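Local coordinates for protein sulfite dehydrogenase (Paracoccus pantotrophus, PDB 2XTS) that oxidises protein-bound sulfane sulfur at a molybdenum cofactor, probably passing the electrons to heme c of its cytochrome partner, at residues V50-T56 / F72-G78; A116-A121 / E219-W223; L169-D175 / V224-L230. The contacts are given in a common frame with arbitrary orientation. Residues are numbered along the deposited sequence.

Contact 1. Residues V50-T56 / F72-G78; sequences VSSINFT and FERHHSG. With MTE (phosphonic acidmono-(2-amino-5,6-dimercapto-4-oxo-3,7,8a,9,10,10a-hexahydro-4H-8-oxa-1,3,9,10-tetraaza-anthracen-7-ylmethyl)ester), chain E; HEC (heme c), chain K; 2MO (molybdenum (IV)oxide), chain F.
Segments 50-56 and 72-78 run antiparallel as a short two-stranded ribbon, with Ser52 and His75 as a hydrogen-bonded pair (CA-CA 5.8 Å) and Ile53 and Arg74 as a non-hydrogen-bonded pair (CA-CA 4.5 Å). Backbone hydrogen bonds go from Ser52 N to His75 O (3.0 Å), His75 N to Ser52 O (3.2 Å), Asn54 N to Glu73 O (3.0 Å) and Gly78 N to Val50 O (2.9 Å).

Side chains extend the ladder. Asn54, with chi1 p, turns OD1 back to accept from Glu73 N (2.8 Å), and Thr56 OG1 accepts from Phe72 N (2.9 Å) while also bonding Ile143. Apolar packing sets Ile53 CD1 3.6 Å from Phe72 CD2.

Arg74 extends beside the ribbon: NH1 donates to Ser51 OG (3.3 Å) and His75 O (2.9 Å), and NE to the molybdenum oxygen OT2 (3.1 Å). Its backbone N donates to the pterin phosphate atom O2P (3.1 Å). Ser51 OG (2.9 Å) and His76 ND1 (3.2 Å) both donate to heme propionate O2D, which places this ribbon between the two redox groups, at the joint molybdopterin and heme c site of the SoxCD complex.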
# COMPACT_ATOMS: atom_id res chain seq x y z
N VAL A 50 0.09 12.29 -23.53
CA VAL A 50 0.57 13.12 -22.42
C VAL A 50 -0.51 14.01 -21.76
O VAL A 50 -0.30 14.49 -20.66
CB VAL A 50 1.84 13.94 -22.75
CG1 VAL A 50 2.95 13.00 -23.15
CG2 VAL A 50 1.60 14.98 -23.81
N SER A 51 -1.64 14.22 -22.44
CA SER A 51 -2.80 14.79 -21.77
C SER A 51 -3.92 13.77 -21.84
O SER A 51 -4.74 13.75 -22.74
CB SER A 51 -3.24 16.16 -22.32
OG SER A 51 -4.38 16.62 -21.58
N SER A 52 -3.92 12.87 -20.87
CA SER A 52 -4.69 11.66 -20.95
C SER A 52 -4.80 11.02 -19.58
O SER A 52 -4.43 11.60 -18.55
CB SER A 52 -4.05 10.72 -21.99
OG SER A 52 -4.91 9.64 -22.31
N ILE A 53 -5.35 9.82 -19.62
CA ILE A 53 -5.83 9.08 -18.47
C ILE A 53 -5.46 7.62 -18.66
O ILE A 53 -5.49 7.10 -19.78
CB ILE A 53 -7.38 9.22 -18.39
CG1 ILE A 53 -7.98 8.53 -17.16
CG2 ILE A 53 -8.10 8.72 -19.68
CD1 ILE A 53 -7.66 9.22 -15.91
N ASN A 54 -5.16 6.93 -17.56
CA ASN A 54 -5.18 5.47 -17.57
C ASN A 54 -6.01 4.99 -16.38
O ASN A 54 -6.56 5.82 -15.65
CB ASN A 54 -3.78 4.86 -17.68
CG ASN A 54 -2.91 5.11 -16.46
OD1 ASN A 54 -3.41 5.18 -15.35
ND2 ASN A 54 -1.58 5.16 -16.67
N PHE A 55 -6.17 3.68 -16.23
CA PHE A 55 -7.21 3.15 -15.38
C PHE A 55 -6.68 2.13 -14.38
O PHE A 55 -5.96 1.22 -14.76
CB PHE A 55 -8.29 2.49 -16.25
CG PHE A 55 -8.99 3.44 -17.17
CD1 PHE A 55 -8.50 3.69 -18.44
CD2 PHE A 55 -10.12 4.11 -16.74
CE1 PHE A 55 -9.11 4.62 -19.26
CE2 PHE A 55 -10.75 5.01 -17.58
CZ PHE A 55 -10.25 5.26 -18.83
N THR A 56 -7.04 2.31 -13.11
CA THR A 56 -6.67 1.36 -12.06
C THR A 56 -7.41 0.03 -12.26
O THR A 56 -8.59 0.05 -12.56
CB THR A 56 -7.12 1.92 -10.68
OG1 THR A 56 -6.59 3.23 -10.50
CG2 THR A 56 -6.71 1.01 -9.53
N PHE A 72 -4.11 4.71 -10.94
CA PHE A 72 -4.26 5.46 -12.19
C PHE A 72 -3.48 6.76 -12.19
O PHE A 72 -3.17 7.34 -11.13
CB PHE A 72 -5.73 5.75 -12.54
CG PHE A 72 -6.31 6.99 -11.90
CD1 PHE A 72 -6.56 7.09 -10.56
CD2 PHE A 72 -6.63 8.08 -12.70
CE1 PHE A 72 -7.10 8.23 -10.02
CE2 PHE A 72 -7.16 9.21 -12.16
CZ PHE A 72 -7.40 9.30 -10.83
N GLU A 73 -3.22 7.24 -13.40
CA GLU A 73 -2.56 8.51 -13.70
C GLU A 73 -3.46 9.36 -14.55
O GLU A 73 -4.10 8.88 -15.47
CB GLU A 73 -1.34 8.24 -14.58
CG GLU A 73 -0.26 7.38 -13.98
CD GLU A 73 0.78 7.00 -15.02
OE1 GLU A 73 1.49 7.88 -15.56
OE2 GLU A 73 0.90 5.81 -15.31
N ARG A 74 -3.48 10.65 -14.27
CA ARG A 74 -4.07 11.64 -15.17
C ARG A 74 -3.09 12.81 -15.25
O ARG A 74 -2.79 13.44 -14.23
CB ARG A 74 -5.46 12.10 -14.73
CG ARG A 74 -6.36 12.60 -15.85
CD ARG A 74 -5.91 13.89 -16.48
NE ARG A 74 -7.05 14.47 -17.19
CZ ARG A 74 -7.00 15.04 -18.39
NH1 ARG A 74 -5.87 15.12 -19.08
NH2 ARG A 74 -8.14 15.50 -18.90
N HIS A 75 -2.59 13.08 -16.44
CA HIS A 75 -1.68 14.21 -16.70
C HIS A 75 -2.23 15.09 -17.81
O HIS A 75 -3.03 14.64 -18.62
CB HIS A 75 -0.29 13.73 -17.18
CG HIS A 75 0.24 12.62 -16.37
ND1 HIS A 75 0.71 11.42 -16.88
CD2 HIS A 75 0.29 12.51 -15.03
CE1 HIS A 75 1.08 10.64 -15.87
NE2 HIS A 75 0.83 11.29 -14.74
N HIS A 76 -1.76 16.32 -17.85
CA HIS A 76 -2.08 17.24 -18.95
C HIS A 76 -0.86 17.64 -19.78
O HIS A 76 -1.03 18.07 -20.92
CB HIS A 76 -2.82 18.49 -18.45
CG HIS A 76 -4.15 18.21 -17.81
ND1 HIS A 76 -5.37 18.50 -18.38
CD2 HIS A 76 -4.41 17.65 -16.61
CE1 HIS A 76 -6.33 18.12 -17.53
NE2 HIS A 76 -5.76 17.60 -16.46
N SER A 77 0.36 17.47 -19.24
CA SER A 77 1.59 17.65 -20.02
C SER A 77 2.61 16.57 -19.65
O SER A 77 3.80 16.79 -19.73
CB SER A 77 2.19 19.04 -19.90
OG SER A 77 2.56 19.35 -18.57
N GLY A 78 2.10 15.40 -19.28
CA GLY A 78 2.91 14.23 -18.92
C GLY A 78 3.40 14.23 -17.48
O GLY A 78 3.22 15.20 -16.74
N1 MTE E . -1.63 18.20 -11.30
C2 MTE E . -0.85 18.71 -12.25
N2 MTE E . 0.16 19.53 -11.90
N3 MTE E . -1.04 18.43 -13.56
C4 MTE E . -2.04 17.61 -14.00
O4 MTE E . -2.13 17.39 -15.22
N5 MTE E . -4.05 16.26 -13.32
C6 MTE E . -5.08 16.32 -12.31
C7 MTE E . -4.59 16.09 -10.89
N8 MTE E . -3.45 16.94 -10.61
C9 MTE E . -2.94 17.04 -13.02
C10 MTE E . -2.69 17.39 -11.62
C1' MTE E . -6.23 15.37 -12.58
S1' MTE E . -7.38 15.78 -13.84
C2' MTE E . -6.44 14.26 -11.83
S2' MTE E . -7.84 13.28 -12.01
C3' MTE E . -5.43 13.89 -10.77
O3' MTE E . -4.25 14.72 -10.74
C4' MTE E . -4.93 12.48 -10.99
O4' MTE E . -4.04 12.10 -9.93
P MTE E . -3.10 10.84 -10.22
O1P MTE E . -4.17 9.73 -10.44
O2P MTE E . -2.31 11.04 -11.48
O3P MTE E . -2.33 10.63 -8.96
FE HEC K . -3.00 24.43 -27.91
CHA HEC K . -5.40 23.40 -25.74
CHB HEC K . -4.12 27.64 -27.61
CHC HEC K . -0.42 25.48 -29.78
CHD HEC K . -2.30 21.23 -28.72
NA HEC K . -4.47 25.34 -26.88
C1A HEC K . -5.39 24.72 -26.08
C2A HEC K . -6.36 25.69 -25.61
C3A HEC K . -5.99 26.87 -26.13
C4A HEC K . -4.80 26.66 -26.93
CMA HEC K . -6.66 28.25 -25.95
CAA HEC K . -7.56 25.37 -24.68
CBA HEC K . -8.74 24.81 -25.48
CGA HEC K . -9.96 24.58 -24.63
O1A HEC K . -9.83 24.24 -23.45
O2A HEC K . -11.05 24.80 -25.21
NB HEC K . -2.36 26.19 -28.53
C1B HEC K . -2.94 27.44 -28.29
C2B HEC K . -2.03 28.47 -28.75
C3B HEC K . -1.01 27.87 -29.39
C4B HEC K . -1.19 26.45 -29.23
CMB HEC K . -2.39 29.97 -28.71
CAB HEC K . 0.20 28.52 -30.04
CBB HEC K . 0.88 29.50 -29.04
NC HEC K . -1.61 23.50 -29.05
C1C HEC K . -0.65 24.13 -29.78
C2C HEC K . 0.12 23.13 -30.49
C3C HEC K . -0.41 21.94 -30.19
C4C HEC K . -1.53 22.17 -29.32
CMC HEC K . 1.33 23.44 -31.40
CAC HEC K . -0.08 20.53 -30.67
CBC HEC K . 1.33 20.06 -30.75
ND HEC K . -3.72 22.65 -27.32
C1D HEC K . -3.19 21.43 -27.70
C2D HEC K . -3.77 20.37 -26.92
C3D HEC K . -4.70 21.04 -25.99
C4D HEC K . -4.63 22.44 -26.30
CMD HEC K . -3.47 18.88 -26.92
CAD HEC K . -5.54 20.34 -24.93
CBD HEC K . -4.73 20.27 -23.63
CGD HEC K . -5.50 19.65 -22.50
O1D HEC K . -6.74 19.45 -22.61
O2D HEC K . -4.88 19.45 -21.43
MO 2MO F . -9.30 14.44 -13.49
OT1 2MO F . -10.47 15.35 -12.47
OT2 2MO F . -9.51 14.80 -15.40

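Contact 2. Residues A116-A121 / E219-W223; sequences AFCECA and EGNMW. With CO (cobalt (II) ion), chain G; MTE (phosphonic acidmono-(2-amino-5,6-dimercapto-4-oxo-3,7,8a,9,10,10a-hexahydro-4H-8-oxa-1,3,9,10-tetraaza-anthracen-7-ylmethyl)ester), chain E; 2MO (molybdenum (IV)oxide), chain F.
The molybdenum site of the sulfite oxidase family is built here, with a cysteine thiolate and the dithiolene of the pterin on the metal. Segment 116-121 is the end of strand 112-119 followed by a loop, and segment 219-223 is a short 3-10 turn at 220-222, held by Met222 N to Glu219 O (2.9 Å) and Trp223 N to Gly220 O (2.9 Å). The two come closest at Cys120 and Gly220 (CA-CA 4.4 Å), where Gly220 N donates to Glu119 O (2.8 Å). Gly220 has to lack a side chain, because a CB would crowd Glu119 O and clash with S2' of the pterin.

Cys120, chi1 t, points away from the turn and binds molybdenum through SG at 2.4 Å, the same distance as each of S1' and S2' of the pterin. The molybdenum oxygen OT1 accepts from Ala121 N (3.0 Å) and more weakly from Asn221 N (2.9 Å), so both segments clasp it. Trp223 O accepts from pterin N8 (2.9 Å).

Away from the metal, the Trp223 indole (chi1 m) packs on the strand. Cys118 CB lies over its six-membered ring, 3.7 Å from the centroid, and Cys118 SG over its five-membered ring, 4.1 Å from the centroid, a sulfur-aromatic contact. Ala116 CB meets the ring edge at Trp223 CH2 (3.8 Å).

Glu219 OE1 binds cobalt at 2.1 Å, together with two waters, Thr259 and His369, while OE2 forms a salt bridge with Arg181; Glu219 OE1 also lies 3.7 Å from Ala121 CB.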
# COMPACT_ATOMS: atom_id res chain seq x y z
N ALA A 116 -7.60 8.79 1.77
CA ALA A 116 -8.57 9.47 0.92
C ALA A 116 -8.54 8.95 -0.48
O ALA A 116 -7.47 8.68 -1.04
CB ALA A 116 -8.29 10.97 0.90
N PHE A 117 -9.73 8.91 -1.08
CA PHE A 117 -9.82 8.56 -2.47
C PHE A 117 -9.61 9.78 -3.35
O PHE A 117 -10.11 10.89 -3.06
CB PHE A 117 -11.19 7.88 -2.80
CG PHE A 117 -12.38 8.82 -2.80
CD1 PHE A 117 -12.67 9.63 -3.90
CD2 PHE A 117 -13.22 8.89 -1.70
CE1 PHE A 117 -13.76 10.49 -3.89
CE2 PHE A 117 -14.27 9.75 -1.69
CZ PHE A 117 -14.54 10.56 -2.78
N CYS A 118 -8.88 9.56 -4.44
CA CYS A 118 -8.70 10.54 -5.51
C CYS A 118 -9.46 10.01 -6.71
O CYS A 118 -9.04 9.02 -7.28
CB CYS A 118 -7.22 10.69 -5.85
SG CYS A 118 -6.90 11.85 -7.19
N GLU A 119 -10.63 10.59 -7.00
CA GLU A 119 -11.47 10.17 -8.11
C GLU A 119 -11.47 11.27 -9.15
O GLU A 119 -11.84 12.41 -8.87
CB GLU A 119 -12.89 9.84 -7.69
CG GLU A 119 -13.71 9.30 -8.84
CD GLU A 119 -15.16 8.97 -8.51
OE1 GLU A 119 -15.69 9.47 -7.49
OE2 GLU A 119 -15.74 8.22 -9.34
N CYS A 120 -11.05 10.94 -10.36
CA CYS A 120 -11.14 11.93 -11.45
C CYS A 120 -12.61 12.33 -11.65
O CYS A 120 -13.50 11.52 -11.61
CB CYS A 120 -10.61 11.32 -12.72
SG CYS A 120 -10.53 12.49 -14.11
N ALA A 121 -12.82 13.63 -11.86
CA ALA A 121 -14.14 14.16 -12.13
C ALA A 121 -14.81 13.42 -13.27
O ALA A 121 -16.05 13.29 -13.30
CB ALA A 121 -14.03 15.63 -12.48
N GLU A 219 -12.97 16.58 -6.35
CA GLU A 219 -12.62 16.03 -7.64
C GLU A 219 -11.13 16.02 -7.85
O GLU A 219 -10.40 16.94 -7.49
CB GLU A 219 -13.37 16.80 -8.75
CG GLU A 219 -12.89 18.23 -8.98
CD GLU A 219 -13.82 19.07 -9.86
OE1 GLU A 219 -14.85 18.55 -10.32
OE2 GLU A 219 -13.50 20.28 -10.06
N GLY A 220 -10.68 14.95 -8.50
CA GLY A 220 -9.24 14.69 -8.63
C GLY A 220 -8.47 15.83 -9.26
O GLY A 220 -7.29 16.02 -8.97
N ASN A 221 -9.08 16.56 -10.20
CA ASN A 221 -8.35 17.66 -10.81
C ASN A 221 -7.77 18.64 -9.80
O ASN A 221 -6.75 19.28 -10.07
CB ASN A 221 -9.23 18.40 -11.84
CG ASN A 221 -8.46 19.46 -12.59
OD1 ASN A 221 -8.63 20.66 -12.32
ND2 ASN A 221 -7.53 19.05 -13.44
N MET A 222 -8.40 18.77 -8.64
CA MET A 222 -7.93 19.74 -7.68
C MET A 222 -6.73 19.23 -6.89
O MET A 222 -6.12 20.00 -6.16
CB MET A 222 -9.09 20.15 -6.81
CG MET A 222 -10.22 20.75 -7.62
SD MET A 222 -11.61 21.25 -6.56
CE MET A 222 -11.10 22.88 -6.05
N TRP A 223 -6.40 17.94 -7.04
CA TRP A 223 -5.27 17.35 -6.33
C TRP A 223 -3.99 17.68 -7.09
O TRP A 223 -3.37 16.81 -7.73
CB TRP A 223 -5.47 15.83 -6.16
CG TRP A 223 -6.62 15.41 -5.30
CD1 TRP A 223 -7.92 15.84 -5.35
CD2 TRP A 223 -6.59 14.33 -4.39
NE1 TRP A 223 -8.68 15.15 -4.44
CE2 TRP A 223 -7.87 14.22 -3.83
CE3 TRP A 223 -5.57 13.52 -3.91
CZ2 TRP A 223 -8.18 13.28 -2.86
CZ3 TRP A 223 -5.86 12.58 -2.96
CH2 TRP A 223 -7.16 12.47 -2.44
CO CO G . -16.74 19.32 -10.72
N1 MTE E . -1.63 18.20 -11.30
C2 MTE E . -0.85 18.71 -12.25
N2 MTE E . 0.16 19.53 -11.90
N3 MTE E . -1.04 18.43 -13.56
C4 MTE E . -2.04 17.61 -14.00
O4 MTE E . -2.13 17.39 -15.22
N5 MTE E . -4.05 16.26 -13.32
C6 MTE E . -5.08 16.32 -12.31
C7 MTE E . -4.59 16.09 -10.89
N8 MTE E . -3.45 16.94 -10.61
C9 MTE E . -2.94 17.04 -13.02
C10 MTE E . -2.69 17.39 -11.62
C1' MTE E . -6.23 15.37 -12.58
S1' MTE E . -7.38 15.78 -13.84
C2' MTE E . -6.44 14.26 -11.83
S2' MTE E . -7.84 13.28 -12.01
C3' MTE E . -5.43 13.89 -10.77
O3' MTE E . -4.25 14.72 -10.74
C4' MTE E . -4.93 12.48 -10.99
O4' MTE E . -4.04 12.10 -9.93
P MTE E . -3.10 10.84 -10.22
O1P MTE E . -4.17 9.73 -10.44
O2P MTE E . -2.31 11.04 -11.48
O3P MTE E . -2.33 10.63 -8.96
MO 2MO F . -9.30 14.44 -13.49
OT1 2MO F . -10.47 15.35 -12.47
OT2 2MO F . -9.51 14.80 -15.40
O HOH W 1 -15.82 21.26 -10.92
O HOH W 2 -16.80 19.10 -12.83

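Contact 3. Residues L169-D175 / V224-L230; sequences LYAEGAD and VKWVRRL. With MTE (phosphonic acidmono-(2-amino-5,6-dimercapto-4-oxo-3,7,8a,9,10,10a-hexahydro-4H-8-oxa-1,3,9,10-tetraaza-anthracen-7-ylmethyl)ester), chain E.
A classic beta bulge interrupts this antiparallel pair: Arg228 N (2.8 Å) and Arg229 N (3.3 Å) both donate to Glu172 O, and the register slips by one residue between Glu172 and Gly173. Arg228 (phi/psi -114/-22) has the near-helical backbone expected at the first position of a classic bulge. On the regular side, Glu172 N donates to Arg229 O (3.0 Å), and Ala171 and Leu230 form a non-hydrogen-bonded pair (CA-CA 4.7 Å); beyond the bulge Gly173 faces Val227 (CA-CA 4.2 Å) and Ala174 N donates to Trp226 O (2.8 Å). The axes of strands 169-173 and 227-230 approach to 4.6 Å at 155°.

Because both arginines face Glu172 (chi1 p), its OE1 forms salt bridges with Arg228 NE (3.0 Å) and Arg229 NE (3.0 Å); Arg229 also hydrogen-bonds Asn92. This charged cluster meets the cytochrome chain, whose Arg95 pairs with Glu172 and whose Trp17 makes a cation-pi contact with Arg228. The strands are neighbours in the mixed sheet of the molybdopterin-binding domain, and on the other face Ala171 CB packs on Leu230 CD2 (3.9 Å) and Val224 CG2 (4.0 Å).

At the loop end the pterin is read by its edge. Asp175 OD1 accepts from N2 (2.9 Å) and OD2 from N3 (3.0 Å), OD2 also bonding Ser177; Lys225 N donates to N1 (2.9 Å), Lys225 O accepts from N2 (2.9 Å), and Lys225 NZ reaches phosphate O2P (2.7 Å).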
# COMPACT_ATOMS: atom_id res chain seq x y z
N LEU A 169 -7.48 30.49 -2.49
CA LEU A 169 -6.14 30.00 -2.74
C LEU A 169 -6.11 29.39 -4.11
O LEU A 169 -6.99 28.59 -4.48
CB LEU A 169 -5.73 28.98 -1.68
CG LEU A 169 -4.36 28.30 -1.82
CD1 LEU A 169 -3.84 27.88 -0.46
CD2 LEU A 169 -4.44 27.08 -2.74
N TYR A 170 -5.11 29.78 -4.89
CA TYR A 170 -4.86 29.22 -6.20
C TYR A 170 -3.62 28.35 -6.12
O TYR A 170 -2.56 28.83 -5.71
CB TYR A 170 -4.64 30.35 -7.18
CG TYR A 170 -4.32 29.93 -8.60
CD1 TYR A 170 -5.31 29.45 -9.47
CD2 TYR A 170 -3.03 30.10 -9.10
CE1 TYR A 170 -4.99 29.12 -10.79
CE2 TYR A 170 -2.71 29.75 -10.39
CZ TYR A 170 -3.69 29.29 -11.24
OH TYR A 170 -3.37 28.95 -12.54
N ALA A 171 -3.74 27.08 -6.53
CA ALA A 171 -2.60 26.16 -6.49
C ALA A 171 -2.21 25.80 -7.90
O ALA A 171 -3.08 25.47 -8.70
CB ALA A 171 -2.91 24.88 -5.71
N GLU A 172 -0.92 25.87 -8.20
CA GLU A 172 -0.45 25.43 -9.51
C GLU A 172 0.76 24.54 -9.40
O GLU A 172 1.54 24.58 -8.44
CB GLU A 172 -0.17 26.57 -10.50
CG GLU A 172 0.89 27.48 -10.03
CD GLU A 172 1.67 28.30 -11.11
OE1 GLU A 172 2.50 29.10 -10.66
OE2 GLU A 172 1.50 28.18 -12.35
N GLY A 173 0.86 23.69 -10.41
CA GLY A 173 1.91 22.71 -10.52
C GLY A 173 3.16 23.20 -11.24
O GLY A 173 3.14 24.21 -11.93
N ALA A 174 4.23 22.44 -11.10
CA ALA A 174 5.52 22.75 -11.72
C ALA A 174 5.59 22.37 -13.19
O ALA A 174 6.52 22.78 -13.88
CB ALA A 174 6.64 22.04 -10.96
N ASP A 175 4.63 21.57 -13.64
CA ASP A 175 4.55 21.11 -15.02
C ASP A 175 4.11 22.21 -15.99
O ASP A 175 3.63 23.26 -15.58
CB ASP A 175 3.65 19.85 -15.13
CG ASP A 175 2.23 20.04 -14.61
OD1 ASP A 175 2.01 20.82 -13.65
OD2 ASP A 175 1.33 19.33 -15.13
N VAL A 224 -3.62 18.95 -7.09
CA VAL A 224 -2.54 19.46 -7.92
C VAL A 224 -1.23 18.71 -7.58
O VAL A 224 -0.81 18.66 -6.42
CB VAL A 224 -2.38 20.99 -7.74
CG1 VAL A 224 -1.19 21.50 -8.56
CG2 VAL A 224 -3.64 21.73 -8.12
N LYS A 225 -0.62 18.14 -8.61
CA LYS A 225 0.63 17.40 -8.49
C LYS A 225 1.84 18.30 -8.76
O LYS A 225 1.75 19.31 -9.46
CB LYS A 225 0.61 16.23 -9.47
CG LYS A 225 -0.36 15.16 -9.11
CD LYS A 225 -0.33 13.95 -10.04
CE LYS A 225 -0.84 14.22 -11.44
NZ LYS A 225 -0.67 13.01 -12.27
N TRP A 226 2.97 17.90 -8.19
CA TRP A 226 4.23 18.65 -8.36
C TRP A 226 3.99 20.11 -7.97
O TRP A 226 4.40 21.03 -8.66
CB TRP A 226 4.80 18.53 -9.80
CG TRP A 226 4.73 17.14 -10.38
CD1 TRP A 226 5.55 16.11 -10.05
CD2 TRP A 226 3.85 16.64 -11.38
NE1 TRP A 226 5.23 14.99 -10.77
CE2 TRP A 226 4.17 15.29 -11.58
CE3 TRP A 226 2.83 17.20 -12.14
CZ2 TRP A 226 3.48 14.49 -12.47
CZ3 TRP A 226 2.16 16.41 -13.04
CH2 TRP A 226 2.47 15.06 -13.19
N VAL A 227 3.29 20.32 -6.85
CA VAL A 227 2.78 21.65 -6.53
C VAL A 227 3.91 22.64 -6.32
O VAL A 227 4.83 22.38 -5.55
CB VAL A 227 1.83 21.64 -5.31
CG1 VAL A 227 0.87 22.84 -5.38
CG2 VAL A 227 0.98 20.44 -5.29
N ARG A 228 3.86 23.77 -7.02
CA ARG A 228 4.92 24.77 -6.94
C ARG A 228 4.54 26.10 -6.32
O ARG A 228 5.41 26.83 -5.84
CB ARG A 228 5.53 25.04 -8.33
CG ARG A 228 4.80 26.05 -9.16
CD ARG A 228 5.58 26.39 -10.39
NE ARG A 228 4.98 27.52 -11.09
CZ ARG A 228 5.46 28.04 -12.22
NH1 ARG A 228 6.51 27.49 -12.83
NH2 ARG A 228 4.88 29.11 -12.74
N ARG A 229 3.25 26.42 -6.32
CA ARG A 229 2.84 27.75 -5.85
C ARG A 229 1.43 27.73 -5.31
O ARG A 229 0.55 27.09 -5.87
CB ARG A 229 2.98 28.80 -6.95
CG ARG A 229 2.74 30.24 -6.52
CD ARG A 229 3.06 31.22 -7.63
NE ARG A 229 2.02 31.25 -8.65
CZ ARG A 229 0.87 31.92 -8.54
NH1 ARG A 229 0.58 32.61 -7.44
NH2 ARG A 229 -0.01 31.90 -9.53
N LEU A 230 1.26 28.40 -4.17
CA LEU A 230 -0.01 28.68 -3.51
C LEU A 230 -0.17 30.20 -3.49
O LEU A 230 0.54 30.90 -2.77
CB LEU A 230 -0.06 28.11 -2.10
CG LEU A 230 0.36 26.66 -1.92
CD1 LEU A 230 0.34 26.30 -0.42
CD2 LEU A 230 -0.53 25.71 -2.73
N1 MTE E . -1.63 18.20 -11.30
C2 MTE E . -0.85 18.71 -12.25
N2 MTE E . 0.16 19.53 -11.90
N3 MTE E . -1.04 18.43 -13.56
C4 MTE E . -2.04 17.61 -14.00
O4 MTE E . -2.13 17.39 -15.22
N5 MTE E . -4.05 16.26 -13.32
C6 MTE E . -5.08 16.32 -12.31
C7 MTE E . -4.59 16.09 -10.89
N8 MTE E . -3.45 16.94 -10.61
C9 MTE E . -2.94 17.04 -13.02
C10 MTE E . -2.69 17.39 -11.62
C1' MTE E . -6.23 15.37 -12.58
S1' MTE E . -7.38 15.78 -13.84
C2' MTE E . -6.44 14.26 -11.83
S2' MTE E . -7.84 13.28 -12.01
C3' MTE E . -5.43 13.89 -10.77
O3' MTE E . -4.25 14.72 -10.74
C4' MTE E . -4.93 12.48 -10.99
O4' MTE E . -4.04 12.10 -9.93
P MTE E . -3.10 10.84 -10.22
O1P MTE E . -4.17 9.73 -10.44
O2P MTE E . -2.31 11.04 -11.48
O3P MTE E . -2.33 10.63 -8.96
O HOH W 3 8.07 24.88 -12.56

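From the N terminus, contact 1 comes first and closes a short loop of 15 residues, without helix or strand, before the other two open. Contacts 2 and 3 cross: 116-121 precedes 169-175, and their partners 219-223 and 224-230 adjoin, so one run of chain leads from the molybdenum to the pterin edge. Contact 2 brings the end of strand 112-119 to the turn before strand 227-233, and contact 3 pairs that strand with 168-173. Contact 1 meets contact 2 through Phe72 CE1 and Cys118 O (3.4 Å), and contact 3 through Arg74 O and Lys225 NZ (2.9 Å). All three surround the molybdopterin, joining two sheets and the ribbon around it.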